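Local coordinates for protein glucose-6-phosphate dehydrogenase (Trypanosoma cruzi, PDB 5AQ1) that catalyses the NADP-dependent oxidation of glucose 6-phosphate, the entry step of the pentose phosphate pathway that supplies NADPH for redox balance, at residues Ala412-Pro415 with Thr421-Thr424; Ile240-Ile245 with Ser504-Thr509. All coordinates share one frame; numbering follows the deposited sequence.

Followed from the N terminus, the chain first builds the parallel sheet of the nucleotide-binding part and then enters the large mixed sheet with strand 240-248, where contact 2 begins. That contact closes only at the C-terminal tail 504-509, so it spans a loop of 258 residues. Contact 1 opens and closes within that span: strand 405-413 turns through five residues and returns as strand 421-429, a local hairpin at one edge of the same sheet. The shorter closure is thus enclosed by the longer one. The centres of contact 1 and contact 2 are about 21 Å apart; contact 1 lies at the sheet's edge, beside a second subunit, whereas contact 2 packs the tail against an interior strand.

Contact 1 of 2, residues Ala412-Pro415 with Thr421-Thr424; sequences AKTP and THQT
His-422 and Ala-412 illustrate how one residue pair can be tied by backbone and side chain together. They form a hydrogen-bonded antiparallel pair: Ala-412 N gives its hydrogen to His-422 O over 3.0 Å, nearly straight at 170°, and His-422 N returns the bond to Ala-412 O. That carbonyl carries a further load, since ND1 of the same histidine approaches Ala-412 O at 3.1 Å in a weak bond bent to 132°, and CA of Thr-421 adds a CA-H...O contact. The ring folds back over the partner strand because CG lies between the backbone N and the carbonyl carbon, chi1 76°. Its CE1 meets Lys-413 O edge-on at 3.3 Å, and CD of Pro-415 comes within 3.7 Å of that His-422 CE1, the two side chains crossing at about a right angle. CG2 of Thr-414 packs on His-422 CB. The other ring nitrogen, NE2, bonds to the hydroxyl of Tyr-434 of the second subunit, which is also hydrogen-bonded to Thr-424 OG1; Lys-413 NZ bonds to Thr-414 O and Gly-416 O and forms a salt bridge to Glu-216 of that subunit. Thr-421 OG1 bonds to Ser-390 O, and Thr-414 OG1 weakly to Asp-420 N and Leu-418 O. The weak ND1 bond would be consistent with a proton on ND1, and the imidazole, bonded through both nitrogens, links the hairpin end to the subunit interface.

Contact 2 of 2, residues Ile240-Ile245 with Ser504-Thr509; sequences IACVQI and SGYKTT
Cys-242 and Tyr-506 bring an interior strand against the C-terminal tail through a sulfur-aromatic contact. On the strand side the cysteine CB points toward the tail and lies 3.7 Å from Gly-505 O. With chi1 at 180° the sulfur swings opposite the backbone nitrogen and reaches the tyrosine: Cys-242 SG rests 3.7 Å from Tyr-506 CB.

The tyrosine side chain can be traced outward from there. After CB has met the sulfur, CG enters the ring beneath the amide of Gln-244, and CD1 has Cys-242 SG as its neighbour, 4.1 Å away. The sulfur sits at the ring edge, 5.3 Å from SG to the centroid of the Tyr-506 ring and 85° off the normal. Along the other side CD2 lies 4.0 Å from OE1 of Gln-244, an oxygen placed over one face toward the rim. Further out, CZ is 4.1 Å from Gln-244 NE2, so both ends of the amide accompany the ring, its plane only 23° from the aromatic one. The tip, OH, hydrogen-bonds to Glu-395. Gln-244 spans the distance with an extended chain, and its amide lies over one face of the ring at van der Waals distance.

At Gly-505 a positive phi ends helix 495-504 in a Schellman motif, and the chain then passes the strand. Arg-393 bonds to the glycine carbonyl, while Gln-379, opposite the classic beta bulge at Ala-241 and Cys-242, bonds through its side chain to Lys-507 N. The tail thus leaves helix 495-504 and lies across the sheet, with Tyr-506 packed on strand 240-248 and on Arg-377 and Gln-379 of the adjacent strand 373-380.

Contact 1 of 2, residues Ala412-Pro415 with Thr421-Thr424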
loop_
_atom_site.group_PDB
_atom_site.type_symbol
_atom_site.label_atom_id
_atom_site.label_comp_id
_atom_site.label_asym_id
_atom_site.label_seq_id
_atom_site.Cartn_x
_atom_site.Cartn_y
_atom_site.Cartn_z
ATOM N N ALA B 412 20.766 -8.982 -8.099
ATOM C CA ALA B 412 20.604 -10.410 -8.331
ATOM C C ALA B 412 21.818 -11.157 -7.805
ATOM O O ALA B 412 22.854 -10.554 -7.513
ATOM C CB ALA B 412 20.418 -10.686 -9.817
ATOM N N LYS B 413 21.682 -12.472 -7.675
ATOM C CA LYS B 413 22.800 -13.332 -7.308
ATOM C C LYS B 413 23.829 -13.311 -8.434
ATOM O O LYS B 413 23.458 -13.364 -9.602
ATOM C CB LYS B 413 22.305 -14.760 -7.064
ATOM C CG LYS B 413 23.393 -15.763 -6.714
ATOM C CD LYS B 413 22.887 -17.187 -6.852
ATOM C CE LYS B 413 24.029 -18.186 -6.821
ATOM N NZ LYS B 413 24.833 -18.164 -8.073
ATOM N N THR B 414 25.113 -13.227 -8.084
ATOM C CA THR B 414 26.179 -13.312 -9.079
ATOM C C THR B 414 26.153 -14.691 -9.730
ATOM O O THR B 414 26.244 -15.702 -9.036
ATOM C CB THR B 414 27.576 -13.094 -8.473
ATOM O OG1 THR B 414 27.740 -13.930 -7.321
ATOM C CG2 THR B 414 27.770 -11.647 -8.068
ATOM N N PRO B 415 26.022 -14.740 -11.066
ATOM C CA PRO B 415 25.923 -16.017 -11.778
ATOM C C PRO B 415 27.069 -16.976 -11.475
ATOM O O PRO B 415 28.224 -16.560 -11.466
ATOM C CB PRO B 415 25.978 -15.606 -13.249
ATOM C CG PRO B 415 25.500 -14.201 -13.272
ATOM C CD PRO B 415 25.955 -13.591 -11.985
ATOM N N THR B 421 26.179 -10.976 -4.455
ATOM C CA THR B 421 25.224 -10.147 -5.181
ATOM C C THR B 421 25.926 -9.180 -6.131
ATOM O O THR B 421 27.107 -8.865 -5.969
ATOM C CB THR B 421 24.333 -9.330 -4.227
ATOM O OG1 THR B 421 25.146 -8.441 -3.453
ATOM C CG2 THR B 421 23.545 -10.245 -3.303
ATOM N N HIS B 422 25.172 -8.722 -7.127
ATOM C CA HIS B 422 25.626 -7.705 -8.072
ATOM C C HIS B 422 24.406 -6.981 -8.629
ATOM O O HIS B 422 23.298 -7.513 -8.582
ATOM C CB HIS B 422 26.435 -8.339 -9.212
ATOM C CG HIS B 422 25.597 -9.040 -10.238
ATOM N ND1 HIS B 422 24.780 -10.107 -9.934
ATOM C CD2 HIS B 422 25.454 -8.824 -11.567
ATOM C CE1 HIS B 422 24.163 -10.513 -11.029
ATOM N NE2 HIS B 422 24.560 -9.756 -12.035
ATOM N N GLN B 423 24.606 -5.773 -9.147
ATOM C CA GLN B 423 23.523 -5.051 -9.808
ATOM C C GLN B 423 23.496 -5.411 -11.295
ATOM O O GLN B 423 24.536 -5.463 -11.947
ATOM C CB GLN B 423 23.648 -3.538 -9.592
ATOM C CG GLN B 423 22.564 -2.719 -10.292
ATOM C CD GLN B 423 22.268 -1.388 -9.591
ATOM O OE1 GLN B 423 22.998 -0.395 -9.747
ATOM N NE2 GLN B 423 21.182 -1.361 -8.817
ATOM N N THR B 424 22.296 -5.673 -11.807
ATOM C CA THR B 424 22.087 -6.034 -13.210
ATOM C C THR B 424 20.845 -5.290 -13.735
ATOM O O THR B 424 20.355 -4.377 -13.071
ATOM C CB THR B 424 21.961 -7.568 -13.368
ATOM O OG1 THR B 424 21.862 -7.913 -14.755
ATOM C CG2 THR B 424 20.750 -8.115 -12.612
#

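Contact 2 of 2, residues Ile240-Ile245 with Ser504-Thr509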
loop_
_atom_site.group_PDB
_atom_site.type_symbol
_atom_site.label_atom_id
_atom_site.label_comp_id
_atom_site.label_asym_id
_atom_site.label_seq_id
_atom_site.Cartn_x
_atom_site.Cartn_y
_atom_site.Cartn_z
ATOM N N ILE B 240 9.079 5.268 -4.053
ATOM C CA ILE B 240 10.035 6.109 -4.778
ATOM C C ILE B 240 10.798 7.028 -3.821
ATOM O O ILE B 240 10.199 7.751 -3.022
ATOM C CB ILE B 240 9.342 6.945 -5.872
ATOM C CG1 ILE B 240 8.764 6.021 -6.943
ATOM C CG2 ILE B 240 10.325 7.921 -6.504
ATOM C CD1 ILE B 240 7.879 6.715 -7.956
ATOM N N ALA B 241 12.124 6.983 -3.924
ATOM C CA ALA B 241 13.011 7.795 -3.097
ATOM C C ALA B 241 13.398 9.099 -3.787
ATOM O O ALA B 241 13.545 10.125 -3.129
ATOM C CB ALA B 241 14.267 7.006 -2.754
ATOM N N CYS B 242 13.582 9.048 -5.104
ATOM C CA CYS B 242 14.059 10.199 -5.858
ATOM C C CYS B 242 13.808 10.030 -7.358
ATOM O O CYS B 242 13.925 8.925 -7.894
ATOM C CB CYS B 242 15.555 10.391 -5.608
ATOM S SG CYS B 242 16.272 11.789 -6.497
ATOM N N VAL B 243 13.467 11.131 -8.027
ATOM C CA VAL B 243 13.264 11.144 -9.479
ATOM C C VAL B 243 14.211 12.158 -10.119
ATOM O O VAL B 243 14.230 13.324 -9.724
ATOM C CB VAL B 243 11.811 11.503 -9.845
ATOM C CG1 VAL B 243 11.644 11.626 -11.354
ATOM C CG2 VAL B 243 10.850 10.464 -9.288
ATOM N N GLN B 244 14.993 11.708 -11.099
ATOM C CA GLN B 244 15.939 12.575 -11.797
ATOM C C GLN B 244 15.604 12.642 -13.284
ATOM O O GLN B 244 15.407 11.612 -13.928
ATOM C CB GLN B 244 17.372 12.076 -11.612
ATOM C CG GLN B 244 18.429 13.110 -11.980
ATOM C CD GLN B 244 19.838 12.554 -11.971
ATOM O OE1 GLN B 244 20.693 13.018 -11.223
ATOM N NE2 GLN B 244 20.086 11.558 -12.808
ATOM N N ILE B 245 15.537 13.862 -13.813
ATOM C CA ILE B 245 15.320 14.097 -15.239
ATOM C C ILE B 245 16.540 14.842 -15.773
ATOM O O ILE B 245 16.874 15.926 -15.284
ATOM C CB ILE B 245 14.036 14.915 -15.488
ATOM C CG1 ILE B 245 12.817 14.179 -14.917
ATOM C CG2 ILE B 245 13.837 15.152 -16.978
ATOM C CD1 ILE B 245 11.559 15.018 -14.838
ATOM N N SER B 504 20.627 16.113 -2.224
ATOM C CA SER B 504 19.218 16.167 -2.603
ATOM C C SER B 504 18.525 14.804 -2.496
ATOM O O SER B 504 17.298 14.746 -2.430
ATOM C CB SER B 504 19.056 16.714 -4.025
ATOM O OG SER B 504 19.436 18.076 -4.104
ATOM N N GLY B 505 19.301 13.719 -2.500
ATOM C CA GLY B 505 18.757 12.386 -2.246
ATOM C C GLY B 505 18.914 11.361 -3.355
ATOM O O GLY B 505 18.429 10.243 -3.219
ATOM N N TYR B 506 19.567 11.723 -4.455
ATOM C CA TYR B 506 19.873 10.750 -5.498
ATOM C C TYR B 506 21.213 10.073 -5.198
ATOM O O TYR B 506 22.257 10.725 -5.216
ATOM C CB TYR B 506 19.912 11.409 -6.879
ATOM C CG TYR B 506 20.148 10.415 -7.988
ATOM C CD1 TYR B 506 19.095 9.693 -8.539
ATOM C CD2 TYR B 506 21.432 10.172 -8.466
ATOM C CE1 TYR B 506 19.314 8.769 -9.547
ATOM C CE2 TYR B 506 21.662 9.250 -9.470
ATOM C CZ TYR B 506 20.603 8.550 -10.009
ATOM O OH TYR B 506 20.848 7.635 -11.010
ATOM N N LYS B 507 21.173 8.773 -4.909
ATOM C CA LYS B 507 22.386 7.997 -4.649
ATOM C C LYS B 507 22.944 7.491 -5.960
ATOM O O LYS B 507 22.390 6.579 -6.570
ATOM C CB LYS B 507 22.114 6.828 -3.698
ATOM C CG LYS B 507 22.289 7.196 -2.233
ATOM C CD LYS B 507 21.652 6.182 -1.296
ATOM C CE LYS B 507 22.538 4.968 -1.069
ATOM N NZ LYS B 507 21.948 4.073 -0.035
ATOM N N THR B 508 24.044 8.098 -6.387
ATOM C CA THR B 508 24.652 7.770 -7.666
ATOM C C THR B 508 25.489 6.494 -7.527
ATOM O O THR B 508 26.400 6.423 -6.696
ATOM C CB THR B 508 25.475 8.966 -8.214
ATOM O OG1 THR B 508 25.670 8.814 -9.624
ATOM C CG2 THR B 508 26.830 9.114 -7.509
ATOM N N THR B 509 25.139 5.476 -8.315
ATOM C CA THR B 509 25.846 4.186 -8.320
ATOM C C THR B 509 25.303 3.304 -9.443
ATOM O O THR B 509 25.876 3.290 -10.527
ATOM C CB THR B 509 25.746 3.418 -6.975
ATOM O OG1 THR B 509 26.118 4.266 -5.879
ATOM C CG2 THR B 509 26.674 2.201 -6.989
ATOM O OXT THR B 509 24.298 2.597 -9.308
#